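Local coordinates for protein pyruvate formate-lyase 2 (Archaeoglobus fulgidus, PDB 2F3O) that is a glycyl radical enzyme of unknown function from a hyperthermophile, related to pyruvate formate-lyase and glycerol dehydratase and probably a lyase, at residues Asn445-Leu450 against Ala546-Ser551; Val458-Gly463 against Phe641-Pro646; His489-Val494 against Glu612-His617; Lys601-Val606 against Ser678-Glu683. One frame throughout, in Å; residues are numbered along the deposited sequence.

Interaction 1. Residues Asn445-Leu450 against Ala546-Ser551; sequences NVAKAL and ADVGDS
V548 carries this contact, reaching from helix 545-560 into the first turn of helix 447-453, largely through apolar packing. Its CG1 branch lies against the backbone of that turn, 3.5 Å from A447 CA and 3.4 Å from V446 O, and also meets L450 CB at 3.7 Å. The other branch turns to V446, where the two CG2 methyls, of V446 and V548, stand 3.9 Å apart and the side chains cross at about a right angle. L450 slides past V548 in the opposite direction, and its CD2 methyl, set by chi2 (73°), meets S551 CB at 3.7 Å.

Polar atoms bond within their own segment or outside the contact. N445 OD1 caps the start of the helix, accepting weakly from A447 N and K448 N, and N445 ND2 donates to S143 O. S551 OG donates weakly to D547 O and accepts a weak bond from S647 N.

N445 ends strand 435-445, and V446 is bonded through its backbone to V543 at the end of the neighbouring parallel strand 535-543. The contact therefore joins two helices that follow adjacent strands of one sheet, with helix 477-508 packed against A449 and L450.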
loop_
_atom_site.group_PDB
_atom_site.type_symbol
_atom_site.label_atom_id
_atom_site.label_comp_id
_atom_site.label_asym_id
_atom_site.label_seq_id
_atom_site.Cartn_x
_atom_site.Cartn_y
_atom_site.Cartn_z
ATOM N N ASN A 445 -20.783 -31.460 1.959
ATOM C CA ASN A 445 -21.070 -32.840 1.601
ATOM C C ASN A 445 -20.315 -33.207 0.351
ATOM O O ASN A 445 -20.799 -32.953 -0.749
ATOM C CB ASN A 445 -22.566 -32.987 1.326
ATOM C CG ASN A 445 -22.988 -34.414 1.111
ATOM O OD1 ASN A 445 -22.185 -35.346 1.273
ATOM N ND2 ASN A 445 -24.259 -34.603 0.744
ATOM N N VAL A 446 -19.153 -33.836 0.504
ATOM C CA VAL A 446 -18.356 -34.181 -0.664
ATOM C C VAL A 446 -18.891 -35.438 -1.357
ATOM O O VAL A 446 -18.529 -35.722 -2.497
ATOM C CB VAL A 446 -16.857 -34.305 -0.344
ATOM C CG1 VAL A 446 -16.471 -33.269 0.664
ATOM C CG2 VAL A 446 -16.507 -35.701 0.165
ATOM N N ALA A 447 -19.773 -36.171 -0.679
ATOM C CA ALA A 447 -20.470 -37.271 -1.325
ATOM C C ALA A 447 -21.363 -36.737 -2.436
ATOM O O ALA A 447 -21.429 -37.311 -3.527
ATOM C CB ALA A 447 -21.256 -38.087 -0.333
ATOM N N LYS A 448 -21.988 -35.600 -2.184
ATOM C CA LYS A 448 -22.772 -34.954 -3.202
ATOM C C LYS A 448 -21.928 -34.602 -4.430
ATOM O O LYS A 448 -22.458 -34.535 -5.528
ATOM C CB LYS A 448 -23.471 -33.725 -2.621
ATOM C CG LYS A 448 -24.656 -33.224 -3.431
ATOM C CD LYS A 448 -25.684 -34.304 -3.688
ATOM C CE LYS A 448 -26.490 -34.582 -2.439
ATOM N NZ LYS A 448 -27.452 -35.691 -2.614
ATOM N N ALA A 449 -20.619 -34.419 -4.260
ATOM C CA ALA A 449 -19.755 -34.099 -5.397
ATOM C C ALA A 449 -19.662 -35.286 -6.329
ATOM O O ALA A 449 -19.775 -35.138 -7.537
ATOM C CB ALA A 449 -18.376 -33.672 -4.941
ATOM N N LEU A 450 -19.494 -36.463 -5.734
ATOM C CA LEU A 450 -19.442 -37.732 -6.447
ATOM C C LEU A 450 -20.768 -38.054 -7.120
ATOM O O LEU A 450 -20.796 -38.521 -8.256
ATOM C CB LEU A 450 -19.076 -38.843 -5.473
ATOM C CG LEU A 450 -19.225 -40.280 -5.948
ATOM C CD1 LEU A 450 -18.154 -40.623 -6.938
ATOM C CD2 LEU A 450 -19.124 -41.162 -4.761
ATOM N N ALA A 546 -14.694 -40.667 3.317
ATOM C CA ALA A 546 -14.568 -42.104 3.158
ATOM C C ALA A 546 -15.665 -42.673 2.261
ATOM O O ALA A 546 -15.428 -43.637 1.567
ATOM C CB ALA A 546 -14.523 -42.810 4.481
ATOM N N ASP A 547 -16.843 -42.061 2.246
ATOM C CA ASP A 547 -17.905 -42.521 1.351
ATOM C C ASP A 547 -17.560 -42.400 -0.115
ATOM O O ASP A 547 -17.917 -43.268 -0.893
ATOM C CB ASP A 547 -19.217 -41.813 1.632
ATOM C CG ASP A 547 -19.890 -42.360 2.845
ATOM O OD1 ASP A 547 -20.258 -43.557 2.839
ATOM O OD2 ASP A 547 -20.004 -41.611 3.824
ATOM N N VAL A 548 -16.859 -41.333 -0.491
ATOM C CA VAL A 548 -16.409 -41.182 -1.880
ATOM C C VAL A 548 -15.153 -41.996 -2.121
ATOM O O VAL A 548 -14.992 -42.534 -3.197
ATOM C CB VAL A 548 -16.198 -39.708 -2.294
ATOM C CG1 VAL A 548 -17.467 -38.953 -2.135
ATOM C CG2 VAL A 548 -15.197 -39.070 -1.422
ATOM N N GLY A 549 -14.290 -42.104 -1.112
ATOM C CA GLY A 549 -13.104 -42.922 -1.213
ATOM C C GLY A 549 -13.482 -44.364 -1.509
ATOM O O GLY A 549 -12.996 -44.956 -2.470
ATOM N N ASP A 550 -14.359 -44.918 -0.674
ATOM C CA ASP A 550 -14.810 -46.310 -0.780
ATOM C C ASP A 550 -15.583 -46.609 -2.054
ATOM O O ASP A 550 -15.413 -47.683 -2.633
ATOM C CB ASP A 550 -15.656 -46.707 0.431
ATOM C CG ASP A 550 -14.833 -46.846 1.685
ATOM O OD1 ASP A 550 -13.586 -46.764 1.583
ATOM O OD2 ASP A 550 -15.433 -47.035 2.766
ATOM N N SER A 551 -16.409 -45.659 -2.491
ATOM C CA SER A 551 -17.142 -45.787 -3.740
ATOM C C SER A 551 -16.208 -45.874 -4.930
ATOM O O SER A 551 -16.589 -46.384 -5.968
ATOM C CB SER A 551 -18.088 -44.609 -3.951
ATOM O OG SER A 551 -19.340 -44.779 -3.299
#

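Interaction 2. Residues Val458-Gly463 against Phe641-Pro646; sequences VDLQFG and FTSALP
S643 faces L460 and Q461 together, its CB and OG taking different neighbours. S643 OG, set between the backbone N and the carbonyl carbon (chi1 83°), lies 3.5 Å from L460 CB and also near L460 CD2, so the leucine meets an oxygen here. The CB is left for Q461: the glutamine chain, extended beyond CG, runs past it and puts CD 3.7 Å from S643 CB. At the amide end, Q461 OE1 lies 3.6 Å from S643 N without a bond; S643 N donates to E451 OE2, and Q461 NE2 bonds to S651 OG.

Farther out, F462 and F641 meet edge first and do not stack. Across the contact, the atom closest to F462 CE2 is the backbone oxygen F641 O, 3.7 Å away and close to the plane of the F462 ring. F462 CE2 also touches F641 CB at 4.3 Å, and F462 CZ in turn lies at the edge of the F641 ring. Within the first loop, Q461 N donates a weak but nearly straight bond to D459 OD1 (168°).

Two irregular loops thus meet through mixed polar and apolar packing, and their firmer polar ties run through helix 447-453: K448 NZ bonds to F641 O and pairs with D459, while E451 receives L460 N and S643 N on its two carboxylate oxygens.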
loop_
_atom_site.group_PDB
_atom_site.type_symbol
_atom_site.label_atom_id
_atom_site.label_comp_id
_atom_site.label_asym_id
_atom_site.label_seq_id
_atom_site.Cartn_x
_atom_site.Cartn_y
_atom_site.Cartn_z
ATOM N N VAL A 458 -26.265 -33.386 -11.855
ATOM C CA VAL A 458 -27.617 -33.411 -11.312
ATOM C C VAL A 458 -27.649 -34.291 -10.066
ATOM O O VAL A 458 -26.870 -35.240 -9.949
ATOM C CB VAL A 458 -28.681 -33.864 -12.348
ATOM C CG1 VAL A 458 -30.104 -33.435 -11.904
ATOM C CG2 VAL A 458 -28.355 -33.310 -13.749
ATOM N N ASP A 459 -28.506 -33.923 -9.114
ATOM C CA ASP A 459 -28.748 -34.715 -7.928
ATOM C C ASP A 459 -29.429 -35.981 -8.405
ATOM O O ASP A 459 -30.330 -35.927 -9.259
ATOM C CB ASP A 459 -29.648 -33.959 -6.957
ATOM C CG ASP A 459 -29.621 -34.544 -5.558
ATOM O OD1 ASP A 459 -30.209 -35.631 -5.348
ATOM O OD2 ASP A 459 -29.013 -33.913 -4.664
ATOM N N LEU A 460 -28.988 -37.110 -7.854
ATOM C CA LEU A 460 -29.348 -38.429 -8.359
ATOM C C LEU A 460 -30.821 -38.779 -8.118
ATOM O O LEU A 460 -31.411 -39.576 -8.861
ATOM C CB LEU A 460 -28.438 -39.478 -7.727
ATOM C CG LEU A 460 -27.937 -40.629 -8.582
ATOM C CD1 LEU A 460 -28.129 -40.342 -10.044
ATOM C CD2 LEU A 460 -26.483 -40.907 -8.275
ATOM N N GLN A 461 -31.417 -38.157 -7.104
ATOM C CA GLN A 461 -32.781 -38.483 -6.731
ATOM C C GLN A 461 -33.658 -37.266 -6.460
ATOM O O GLN A 461 -34.740 -37.405 -5.906
ATOM C CB GLN A 461 -32.777 -39.392 -5.500
ATOM C CG GLN A 461 -31.976 -38.843 -4.335
ATOM C CD GLN A 461 -32.100 -39.677 -3.068
ATOM O OE1 GLN A 461 -31.780 -39.213 -1.972
ATOM N NE2 GLN A 461 -32.564 -40.913 -3.210
ATOM N N PHE A 462 -33.210 -36.076 -6.842
ATOM C CA PHE A 462 -33.954 -34.875 -6.458
ATOM C C PHE A 462 -34.114 -33.861 -7.564
ATOM O O PHE A 462 -34.895 -32.929 -7.433
ATOM C CB PHE A 462 -33.309 -34.205 -5.251
ATOM C CG PHE A 462 -33.611 -34.881 -3.945
ATOM C CD1 PHE A 462 -34.906 -34.909 -3.445
ATOM C CD2 PHE A 462 -32.596 -35.476 -3.205
ATOM C CE1 PHE A 462 -35.185 -35.539 -2.227
ATOM C CE2 PHE A 462 -32.865 -36.108 -1.992
ATOM C CZ PHE A 462 -34.160 -36.138 -1.501
ATOM N N GLY A 463 -33.361 -34.037 -8.645
ATOM C CA GLY A 463 -33.501 -33.209 -9.839
ATOM C C GLY A 463 -32.824 -31.855 -9.741
ATOM O O GLY A 463 -33.073 -30.958 -10.556
ATOM N N PHE A 641 -30.340 -36.881 2.854
ATOM C CA PHE A 641 -30.585 -36.364 1.509
ATOM C C PHE A 641 -29.489 -36.730 0.503
ATOM O O PHE A 641 -29.431 -36.149 -0.586
ATOM C CB PHE A 641 -30.771 -34.843 1.551
ATOM C CG PHE A 641 -31.747 -34.391 2.584
ATOM C CD1 PHE A 641 -33.098 -34.443 2.333
ATOM C CD2 PHE A 641 -31.312 -33.925 3.817
ATOM C CE1 PHE A 641 -33.998 -34.042 3.288
ATOM C CE2 PHE A 641 -32.205 -33.525 4.772
ATOM C CZ PHE A 641 -33.550 -33.580 4.511
ATOM N N THR A 642 -28.625 -37.678 0.873
ATOM C CA THR A 642 -27.667 -38.262 -0.066
ATOM C C THR A 642 -28.205 -39.592 -0.611
ATOM O O THR A 642 -28.620 -40.465 0.158
ATOM C CB THR A 642 -26.283 -38.447 0.572
ATOM O OG1 THR A 642 -25.787 -37.169 0.964
ATOM C CG2 THR A 642 -25.293 -39.032 -0.406
ATOM N N SER A 643 -28.200 -39.727 -1.940
ATOM C CA SER A 643 -28.617 -40.945 -2.606
ATOM C C SER A 643 -27.638 -42.086 -2.346
ATOM O O SER A 643 -26.605 -41.900 -1.684
ATOM C CB SER A 643 -28.689 -40.708 -4.105
ATOM O OG SER A 643 -27.404 -40.837 -4.686
ATOM N N ALA A 644 -27.967 -43.269 -2.870
ATOM C CA ALA A 644 -27.087 -44.422 -2.742
ATOM C C ALA A 644 -25.831 -44.179 -3.569
ATOM O O ALA A 644 -25.892 -43.583 -4.628
ATOM C CB ALA A 644 -27.790 -45.677 -3.184
ATOM N N LEU A 645 -24.688 -44.594 -3.051
ATOM C CA LEU A 645 -23.413 -44.361 -3.711
ATOM C C LEU A 645 -22.803 -45.724 -3.940
ATOM O O LEU A 645 -23.082 -46.650 -3.177
ATOM C CB LEU A 645 -22.478 -43.568 -2.789
ATOM C CG LEU A 645 -23.041 -42.316 -2.129
ATOM C CD1 LEU A 645 -22.083 -41.856 -1.030
ATOM C CD2 LEU A 645 -23.341 -41.217 -3.163
ATOM N N PRO A 646 -21.938 -45.852 -4.960
ATOM C CA PRO A 646 -21.307 -47.122 -5.284
ATOM C C PRO A 646 -20.499 -47.832 -4.190
ATOM O O PRO A 646 -20.031 -48.928 -4.442
ATOM C CB PRO A 646 -20.373 -46.746 -6.429
ATOM C CG PRO A 646 -21.024 -45.593 -7.060
ATOM C CD PRO A 646 -21.513 -44.804 -5.905
#

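Interaction 3. Residues His489-Val494 against Glu612-His617; sequences HIVKLV and EEVNRH
K492 runs across the C-terminal part of the 612-617 segment, where R616 and H617 follow the helix, meeting H617 near its base and R616 near its tip. From CB its CG lies anti to the carbonyl carbon (chi1 -76°), where it packs against the H617 ring; the lysine and the histidine cross at about a right angle. Beyond CG the chain is extended and carries CE to the edge of the R616 guanidinium, 3.5 Å from R616 NH1. The tip, NZ, ends in the plane of that guanidinium and 4.0 Å from R616 NH1, two like charges side by side. The H617 ring lies over one face of the R616 group.

Beside the lysine, V491 makes the apolar part of the contact. V491 CG1 lies 3.8 Å from V614 CG2, the two valines crossing at about a right angle, and 3.7 Å from the backbone oxygen E613 O. Behind V614 lies strand 624-628, with F625 and A627 against its side chain.

E613 probably helps to offset the two positive ends. Its OE1 forms a salt bridge with R616 NE (3.4 Å), whose hydrogen bond is weak, takes a weak bond from S488 OG, and sits 5.4 Å from K492 NZ, not in contact. This contact between two helices and the turn after one of them thus joins a valine pair to a loosely compensated charge cluster at its partly exposed margin.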
loop_
_atom_site.group_PDB
_atom_site.type_symbol
_atom_site.label_atom_id
_atom_site.label_comp_id
_atom_site.label_asym_id
_atom_site.label_seq_id
_atom_site.Cartn_x
_atom_site.Cartn_y
_atom_site.Cartn_z
ATOM N N HIS A 489 -16.002 -27.239 -7.973
ATOM C CA HIS A 489 -17.243 -26.502 -8.212
ATOM C C HIS A 489 -18.027 -26.218 -6.932
ATOM O O HIS A 489 -18.569 -25.127 -6.765
ATOM C CB HIS A 489 -18.117 -27.301 -9.170
ATOM C CG HIS A 489 -19.448 -26.686 -9.426
ATOM N ND1 HIS A 489 -19.661 -25.787 -10.446
ATOM C CD2 HIS A 489 -20.646 -26.854 -8.817
ATOM C CE1 HIS A 489 -20.932 -25.417 -10.449
ATOM N NE2 HIS A 489 -21.548 -26.042 -9.464
ATOM N N ILE A 490 -18.077 -27.205 -6.042
ATOM C CA ILE A 490 -18.853 -27.126 -4.820
ATOM C C ILE A 490 -18.131 -26.268 -3.793
ATOM O O ILE A 490 -18.757 -25.464 -3.095
ATOM C CB ILE A 490 -19.083 -28.526 -4.271
ATOM C CG1 ILE A 490 -20.083 -29.253 -5.151
ATOM C CG2 ILE A 490 -19.591 -28.495 -2.852
ATOM C CD1 ILE A 490 -20.568 -30.528 -4.556
ATOM N N VAL A 491 -16.807 -26.420 -3.728
ATOM C CA VAL A 491 -15.976 -25.586 -2.856
ATOM C C VAL A 491 -16.140 -24.123 -3.245
ATOM O O VAL A 491 -16.421 -23.289 -2.388
ATOM C CB VAL A 491 -14.486 -25.991 -2.887
ATOM C CG1 VAL A 491 -13.635 -24.916 -2.275
ATOM C CG2 VAL A 491 -14.266 -27.283 -2.133
ATOM N N LYS A 492 -16.043 -23.844 -4.546
ATOM C CA LYS A 492 -16.240 -22.504 -5.084
ATOM C C LYS A 492 -17.575 -21.897 -4.689
ATOM O O LYS A 492 -17.642 -20.704 -4.362
ATOM C CB LYS A 492 -16.088 -22.492 -6.601
ATOM C CG LYS A 492 -14.633 -22.563 -7.065
ATOM C CD LYS A 492 -14.500 -22.387 -8.573
ATOM C CE LYS A 492 -13.089 -22.749 -9.010
ATOM N NZ LYS A 492 -13.019 -23.207 -10.430
ATOM N N LEU A 493 -18.622 -22.719 -4.687
ATOM C CA LEU A 493 -19.936 -22.282 -4.227
ATOM C C LEU A 493 -19.878 -21.863 -2.775
ATOM O O LEU A 493 -20.436 -20.841 -2.422
ATOM C CB LEU A 493 -21.001 -23.367 -4.418
ATOM C CG LEU A 493 -21.962 -23.335 -5.619
ATOM C CD1 LEU A 493 -21.419 -22.594 -6.842
ATOM C CD2 LEU A 493 -22.326 -24.757 -5.987
ATOM N N VAL A 494 -19.187 -22.610 -1.922
ATOM C CA VAL A 494 -19.183 -22.178 -0.530
ATOM C C VAL A 494 -18.200 -21.056 -0.273
ATOM O O VAL A 494 -18.457 -20.230 0.595
ATOM C CB VAL A 494 -19.122 -23.322 0.555
ATOM C CG1 VAL A 494 -19.521 -24.608 -0.020
ATOM C CG2 VAL A 494 -17.777 -23.444 1.185
ATOM N N GLU A 612 -6.459 -28.920 -1.340
ATOM C CA GLU A 612 -5.804 -27.998 -2.236
ATOM C C GLU A 612 -6.830 -27.169 -2.974
ATOM O O GLU A 612 -6.512 -26.121 -3.512
ATOM C CB GLU A 612 -4.867 -28.712 -3.210
ATOM C CG GLU A 612 -5.563 -29.259 -4.434
ATOM C CD GLU A 612 -4.598 -29.870 -5.409
ATOM O OE1 GLU A 612 -3.650 -29.165 -5.836
ATOM O OE2 GLU A 612 -4.794 -31.058 -5.749
ATOM N N GLU A 613 -8.075 -27.603 -2.988
ATOM C CA GLU A 613 -9.056 -26.771 -3.632
ATOM C C GLU A 613 -9.547 -25.703 -2.688
ATOM O O GLU A 613 -10.073 -24.698 -3.116
ATOM C CB GLU A 613 -10.215 -27.584 -4.211
ATOM C CG GLU A 613 -9.890 -28.200 -5.577
ATOM C CD GLU A 613 -9.987 -27.211 -6.750
ATOM O OE1 GLU A 613 -10.447 -26.049 -6.563
ATOM O OE2 GLU A 613 -9.632 -27.626 -7.879
ATOM N N VAL A 614 -9.354 -25.926 -1.399
ATOM C CA VAL A 614 -9.836 -24.998 -0.403
ATOM C C VAL A 614 -8.759 -23.981 -0.087
ATOM O O VAL A 614 -8.999 -22.778 -0.166
ATOM C CB VAL A 614 -10.287 -25.744 0.866
ATOM C CG1 VAL A 614 -10.383 -24.801 2.051
ATOM C CG2 VAL A 614 -11.609 -26.408 0.616
ATOM N N ASN A 615 -7.555 -24.464 0.203
ATOM C CA ASN A 615 -6.506 -23.612 0.753
ATOM C C ASN A 615 -6.004 -22.498 -0.182
ATOM O O ASN A 615 -5.386 -21.531 0.268
ATOM C CB ASN A 615 -5.362 -24.467 1.292
ATOM C CG ASN A 615 -5.820 -25.421 2.378
ATOM O OD1 ASN A 615 -6.815 -25.179 3.034
ATOM N ND2 ASN A 615 -5.111 -26.515 2.548
ATOM N N ARG A 616 -6.320 -22.615 -1.466
ATOM C CA ARG A 616 -5.961 -21.610 -2.441
ATOM C C ARG A 616 -6.889 -20.375 -2.500
ATOM O O ARG A 616 -6.484 -19.361 -3.061
ATOM C CB ARG A 616 -5.861 -22.254 -3.822
ATOM C CG ARG A 616 -7.206 -22.516 -4.522
ATOM C CD ARG A 616 -6.991 -23.308 -5.799
ATOM N NE ARG A 616 -8.210 -23.440 -6.596
ATOM C CZ ARG A 616 -8.554 -22.617 -7.586
ATOM N NH1 ARG A 616 -9.687 -22.813 -8.259
ATOM N NH2 ARG A 616 -7.768 -21.591 -7.906
ATOM N N HIS A 617 -8.112 -20.432 -1.954
ATOM C CA HIS A 617 -9.043 -19.286 -2.091
ATOM C C HIS A 617 -8.902 -18.277 -0.984
ATOM O O HIS A 617 -8.672 -18.641 0.165
ATOM C CB HIS A 617 -10.496 -19.722 -2.096
ATOM C CG HIS A 617 -10.849 -20.619 -3.232
ATOM N ND1 HIS A 617 -11.512 -20.177 -4.357
ATOM C CD2 HIS A 617 -10.624 -21.937 -3.420
ATOM C CE1 HIS A 617 -11.683 -21.189 -5.189
ATOM N NE2 HIS A 617 -11.144 -22.268 -4.646
#

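Interaction 4. Residues Lys601-Val606 against Ser678-Glu683; sequences KYTKMV and SKLSYE
K604 on helix 597-615 reaches out to the loop after helix 670-677 and donates from NZ to the backbone oxygen of K679, at 3.1 Å. The approach is nearly in line with the carbonyl (165° at the oxygen). With CG anti to the backbone N (chi1 162°), the lysine sets off toward the loop; its methylenes pass the same oxygen, CD coming within 3.3 Å of K679 O, before a bend at chi4 places NZ. Near the tip, K604 CE lies 3.9 Å from S681 OG.

At the base of the lysine, L680 closes in on the helix backbone. Its CD2 methyl touches K604 CA at 3.5 Å and reaches the T603 side chain at CG2, 4.2 Å away. A water bridges the same two backbones: it donates to K604 O at 2.7 Å and accepts from S681 N at 2.9 Å.

A second shell of bonds holds the residues that make the contact. S681, the centre of an inverse gamma turn, has its hydroxyl bonded to E608, a later residue of the same helix. K679 starts toward the helix but sends its amine away to D595, D597 and D600, which form salt bridges with it, and L680 CB lies over one face of the Y682 ring, offset toward its rim.

A lysine ammonium, a bridging water and an aspartate cluster thus tie the loop to helix 597-615 and the residues just before it. The K679 charge is probably well compensated by its three carboxylates, while K604 spends its own on a main-chain oxygen; E683 OE1 lies 6.1 Å from K604 NZ, not in contact.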
loop_
_atom_site.group_PDB
_atom_site.type_symbol
_atom_site.label_atom_id
_atom_site.label_comp_id
_atom_site.label_asym_id
_atom_site.label_seq_id
_atom_site.Cartn_x
_atom_site.Cartn_y
_atom_site.Cartn_z
ATOM N N LYS A 601 -6.041 -45.469 0.010
ATOM C CA LYS A 601 -5.343 -44.513 -0.858
ATOM C C LYS A 601 -6.320 -43.569 -1.562
ATOM O O LYS A 601 -5.963 -42.439 -1.880
ATOM C CB LYS A 601 -4.465 -45.222 -1.902
ATOM C CG LYS A 601 -5.262 -45.924 -3.034
ATOM C CD LYS A 601 -4.388 -46.694 -4.009
ATOM C CE LYS A 601 -5.199 -47.164 -5.193
ATOM N NZ LYS A 601 -4.287 -47.513 -6.313
ATOM N N TYR A 602 -7.547 -44.031 -1.793
ATOM C CA TYR A 602 -8.542 -43.244 -2.510
ATOM C C TYR A 602 -9.077 -42.146 -1.626
ATOM O O TYR A 602 -9.222 -41.002 -2.074
ATOM C CB TYR A 602 -9.705 -44.117 -3.012
ATOM C CG TYR A 602 -9.390 -44.828 -4.300
ATOM C CD1 TYR A 602 -9.144 -46.200 -4.322
ATOM C CD2 TYR A 602 -9.297 -44.123 -5.490
ATOM C CE1 TYR A 602 -8.837 -46.848 -5.494
ATOM C CE2 TYR A 602 -8.987 -44.759 -6.662
ATOM C CZ TYR A 602 -8.754 -46.121 -6.660
ATOM O OH TYR A 602 -8.438 -46.747 -7.845
ATOM N N THR A 603 -9.364 -42.503 -0.373
ATOM C CA THR A 603 -9.822 -41.540 0.621
ATOM C C THR A 603 -8.793 -40.419 0.822
ATOM O O THR A 603 -9.150 -39.241 0.712
ATOM C CB THR A 603 -10.213 -42.234 1.938
ATOM O OG1 THR A 603 -11.297 -43.130 1.670
ATOM C CG2 THR A 603 -10.656 -41.213 2.986
ATOM N N LYS A 604 -7.528 -40.796 1.035
ATOM C CA LYS A 604 -6.407 -39.853 1.120
ATOM C C LYS A 604 -6.342 -38.872 -0.049
ATOM O O LYS A 604 -6.230 -37.654 0.138
ATOM C CB LYS A 604 -5.098 -40.619 1.232
ATOM C CG LYS A 604 -3.871 -39.805 0.896
ATOM C CD LYS A 604 -2.614 -40.587 1.128
ATOM C CE LYS A 604 -1.394 -39.779 0.811
ATOM N NZ LYS A 604 -0.326 -40.189 1.726
ATOM N N MET A 605 -6.462 -39.417 -1.250
ATOM C CA MET A 605 -6.417 -38.624 -2.456
ATOM C C MET A 605 -7.614 -37.668 -2.534
ATOM O O MET A 605 -7.445 -36.487 -2.890
ATOM C CB MET A 605 -6.357 -39.541 -3.670
ATOM C CG MET A 605 -6.155 -38.831 -4.975
ATOM S SD MET A 605 -6.864 -39.839 -6.282
ATOM C CE MET A 605 -8.598 -39.902 -5.799
ATOM N N VAL A 606 -8.800 -38.162 -2.170
ATOM C CA VAL A 606 -9.986 -37.308 -2.092
ATOM C C VAL A 606 -9.790 -36.127 -1.127
ATOM O O VAL A 606 -10.133 -34.980 -1.453
ATOM C CB VAL A 606 -11.244 -38.096 -1.711
ATOM C CG1 VAL A 606 -12.324 -37.163 -1.251
ATOM C CG2 VAL A 606 -11.729 -38.894 -2.891
ATOM N N SER A 678 -4.041 -42.319 9.760
ATOM C CA SER A 678 -2.773 -41.620 9.756
ATOM C C SER A 678 -2.101 -41.675 8.395
ATOM O O SER A 678 -0.920 -41.394 8.277
ATOM C CB SER A 678 -1.844 -42.210 10.800
ATOM O OG SER A 678 -1.145 -43.321 10.275
ATOM N N LYS A 679 -2.841 -42.051 7.366
ATOM C CA LYS A 679 -2.290 -42.048 6.025
ATOM C C LYS A 679 -2.682 -40.760 5.321
ATOM O O LYS A 679 -2.057 -40.368 4.328
ATOM C CB LYS A 679 -2.776 -43.259 5.245
ATOM C CG LYS A 679 -2.057 -44.513 5.628
ATOM C CD LYS A 679 -2.938 -45.698 5.368
ATOM C CE LYS A 679 -2.157 -46.990 5.429
ATOM N NZ LYS A 679 -3.042 -48.076 4.921
ATOM N N LEU A 680 -3.711 -40.103 5.855
ATOM C CA LEU A 680 -4.191 -38.838 5.323
ATOM C C LEU A 680 -3.188 -37.700 5.526
ATOM O O LEU A 680 -2.500 -37.636 6.542
ATOM C CB LEU A 680 -5.512 -38.486 5.980
ATOM C CG LEU A 680 -6.517 -39.626 6.003
ATOM C CD1 LEU A 680 -7.706 -39.188 6.783
ATOM C CD2 LEU A 680 -6.949 -40.001 4.621
ATOM N N SER A 681 -3.110 -36.804 4.550
ATOM C CA SER A 681 -2.140 -35.718 4.583
ATOM C C SER A 681 -2.586 -34.560 5.472
ATOM O O SER A 681 -3.215 -33.610 5.005
ATOM C CB SER A 681 -1.879 -35.222 3.167
ATOM O OG SER A 681 -1.269 -36.243 2.400
ATOM N N TYR A 682 -2.227 -34.643 6.752
ATOM C CA TYR A 682 -2.681 -33.688 7.767
ATOM C C TYR A 682 -2.028 -32.337 7.611
ATOM O O TYR A 682 -2.594 -31.314 8.000
ATOM C CB TYR A 682 -2.418 -34.228 9.167
ATOM C CG TYR A 682 -3.381 -35.300 9.518
ATOM C CD1 TYR A 682 -2.953 -36.605 9.735
ATOM C CD2 TYR A 682 -4.734 -35.028 9.592
ATOM C CE1 TYR A 682 -3.857 -37.615 10.044
ATOM C CE2 TYR A 682 -5.646 -36.021 9.891
ATOM C CZ TYR A 682 -5.207 -37.315 10.117
ATOM O OH TYR A 682 -6.123 -38.291 10.411
ATOM N N GLU A 683 -0.844 -32.365 7.011
ATOM C CA GLU A 683 -0.051 -31.197 6.669
ATOM C C GLU A 683 -0.814 -30.211 5.796
ATOM O O GLU A 683 -0.483 -29.042 5.778
ATOM C CB GLU A 683 1.264 -31.634 5.985
ATOM C CG GLU A 683 1.113 -32.454 4.660
ATOM C CD GLU A 683 1.038 -33.994 4.850
ATOM O OE1 GLU A 683 1.301 -34.735 3.865
ATOM O OE2 GLU A 683 0.701 -34.477 5.965
HETATM O O HOH W 1 -5.215 -36.781 2.526
#

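In the fold
From the N terminus, the chain first reaches the end of strand 435-445 and helix 447-453, where interaction 1 opens, to be closed by helix 545-560. Interaction 2 opens just afterwards, at 458-463, and closes only at 641-646, so it crosses interaction 1 and encloses interaction 3, which joins helix 477-508 to the end of helix 597-615. Interaction 3 also crosses interaction 1, while 4 opens only after 1 has closed; it starts earlier on that last helix and closes at 678-683, crossing both 2 and 3. Interaction 1 touches all the others: N445 bonds to T642, A449 packs on I490, and V548 on V606. Interaction 4 links the PFL-like sequence range to the glycine radical range.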